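Local coordinates for uncharacterized protein (Sinorhizobium meliloti, PDB 3U5R) that is of unknown function but has a thioredoxin-like domain of the peroxiredoxin (AhpC/TSA) family, consistent with an antioxidant or oxidoreductase role, at residues Y121-G124 with F125-K129. Sequence-based numbering, arbitrary orientation.
Sequences YGYG and FPYLK
One water donates to two backbone carbonyls across this turn, to Phe125 O at 2.6 Å and to Tyr123 O at 2.8 Å, tying the two residues that flank Gly124. Apart from that bridge the contact is aromatic. Phe125 CZ comes in over one face of the Tyr123 ring, 3.3 Å from Tyr123 CG, with the ring planes inclined at 31°. In return Tyr123 CB lies over the Phe125 face in a CH-pi contact, 4.0 Å from its centroid. Phe125 CG sits between its own N and carbonyl carbon (chi1 44°), and this brings the end of the ring to Tyr123. The turn joins helix 111-121 to edge strand 127-129 of the mixed sheet in a thioredoxin-like fold; Gly122 is the first residue to leave the helix, with positive phi, which favours glycine. Flat, apolar Phe125 suits a buried place where it touches Ala85 of helix 78-88 and Val95 and Ala97 of adjacent strand 93-99. Tyr127 meets Tyr123 differently: the Tyr123 edge is turned toward the Tyr127 face in an offset edge-to-face pair, planes at 69°, with Tyr123 CD2 3.8 Å from Tyr127 CD2. Tyrosine suits position 127 because its buried ring packs against Tyr123 while Tyr127 OH is hydrogen-bonded to Asn69 OD1 and Asn99 ND2.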
loop_
_atom_site.group_PDB
_atom_site.type_symbol
_atom_site.label_atom_id
_atom_site.label_comp_id
_atom_site.label_asym_id
_atom_site.label_seq_id
_atom_site.Cartn_x
_atom_site.Cartn_y
_atom_site.Cartn_z
ATOM N N TYR A 121 -2.471 -13.861 7.425
ATOM C CA TYR A 121 -1.517 -12.916 7.996
ATOM C C TYR A 121 -2.134 -11.869 8.927
ATOM O O TYR A 121 -1.428 -10.978 9.391
ATOM C CB TYR A 121 -0.613 -12.315 6.895
ATOM C CG TYR A 121 0.125 -13.410 6.212
ATOM C CD1 TYR A 121 1.224 -14.018 6.843
ATOM C CD2 TYR A 121 -0.311 -13.914 5.006
ATOM C CE1 TYR A 121 1.874 -15.098 6.271
ATOM C CE2 TYR A 121 0.337 -14.973 4.409
ATOM C CZ TYR A 121 1.447 -15.560 5.060
ATOM O OH TYR A 121 2.120 -16.608 4.493
ATOM N N GLY A 122 -3.423 -11.989 9.204
ATOM C CA GLY A 122 -4.080 -11.137 10.217
ATOM C C GLY A 122 -4.226 -9.664 9.742
ATOM O O GLY A 122 -4.122 -8.724 10.535
ATOM N N TYR A 123 -4.455 -9.463 8.446
ATOM C CA TYR A 123 -4.544 -8.068 7.951
ATOM C C TYR A 123 -5.832 -7.436 8.499
ATOM O O TYR A 123 -6.919 -7.863 8.115
ATOM C CB TYR A 123 -4.614 -8.117 6.402
ATOM C CG TYR A 123 -3.308 -8.411 5.672
ATOM C CD1 TYR A 123 -2.058 -8.394 6.341
ATOM C CD2 TYR A 123 -3.306 -8.598 4.324
ATOM C CE1 TYR A 123 -0.832 -8.563 5.638
ATOM C CE2 TYR A 123 -2.087 -8.822 3.598
ATOM C CZ TYR A 123 -0.870 -8.807 4.260
ATOM O OH TYR A 123 0.297 -9.017 3.520
ATOM N N GLY A 124 -5.716 -6.429 9.356
ATOM C CA GLY A 124 -6.882 -5.709 9.823
ATOM C C GLY A 124 -7.444 -4.674 8.819
ATOM O O GLY A 124 -8.574 -4.205 8.960
ATOM N N PHE A 125 -6.670 -4.330 7.815
ATOM C CA PHE A 125 -7.068 -3.258 6.842
ATOM C C PHE A 125 -7.756 -3.916 5.637
ATOM O O PHE A 125 -7.544 -5.110 5.362
ATOM C CB PHE A 125 -5.825 -2.530 6.341
ATOM C CG PHE A 125 -4.693 -3.464 5.997
ATOM C CD1 PHE A 125 -3.723 -3.754 6.923
ATOM C CD2 PHE A 125 -4.614 -4.045 4.731
ATOM C CE1 PHE A 125 -2.631 -4.610 6.614
ATOM C CE2 PHE A 125 -3.507 -4.906 4.374
ATOM C CZ PHE A 125 -2.533 -5.221 5.362
ATOM N N PRO A 126 -8.590 -3.154 4.934
ATOM C CA PRO A 126 -9.125 -3.778 3.742
ATOM C C PRO A 126 -8.015 -4.096 2.668
ATOM O O PRO A 126 -7.125 -3.264 2.398
ATOM C CB PRO A 126 -10.145 -2.732 3.239
ATOM C CG PRO A 126 -9.592 -1.362 3.854
ATOM C CD PRO A 126 -9.162 -1.809 5.211
ATOM N N TYR A 127 -8.093 -5.292 2.072
ATOM C CA TYR A 127 -7.188 -5.703 1.036
ATOM C C TYR A 127 -8.026 -6.044 -0.163
ATOM O O TYR A 127 -8.774 -7.020 -0.170
ATOM C CB TYR A 127 -6.359 -6.899 1.551
ATOM C CG TYR A 127 -5.284 -7.386 0.645
ATOM C CD1 TYR A 127 -4.814 -6.612 -0.447
ATOM C CD2 TYR A 127 -4.729 -8.659 0.841
ATOM C CE1 TYR A 127 -3.814 -7.128 -1.302
ATOM C CE2 TYR A 127 -3.705 -9.154 0.010
ATOM C CZ TYR A 127 -3.259 -8.402 -1.033
ATOM O OH TYR A 127 -2.285 -8.941 -1.869
ATOM N N LEU A 128 -7.894 -5.232 -1.197
ATOM C CA LEU A 128 -8.860 -5.233 -2.288
ATOM C C LEU A 128 -8.255 -5.676 -3.578
ATOM O O LEU A 128 -7.060 -5.492 -3.797
ATOM C CB LEU A 128 -9.323 -3.794 -2.472
ATOM C CG LEU A 128 -9.798 -3.189 -1.148
ATOM C CD1 LEU A 128 -10.236 -1.746 -1.365
ATOM C CD2 LEU A 128 -10.979 -4.036 -0.501
ATOM N N LYS A 129 -9.075 -6.185 -4.486
ATOM C CA LYS A 129 -8.569 -6.551 -5.819
ATOM C C LYS A 129 -8.839 -5.466 -6.866
ATOM O O LYS A 129 -10.007 -5.081 -7.022
ATOM C CB LYS A 129 -9.205 -7.835 -6.300
ATOM C CG LYS A 129 -8.653 -8.288 -7.676
ATOM C CD LYS A 129 -7.287 -8.902 -7.500
ATOM C CE LYS A 129 -6.650 -9.025 -8.895
ATOM N NZ LYS A 129 -5.226 -9.362 -8.603
HETATM O O HOH W 1 -8.917 -7.200 6.239
#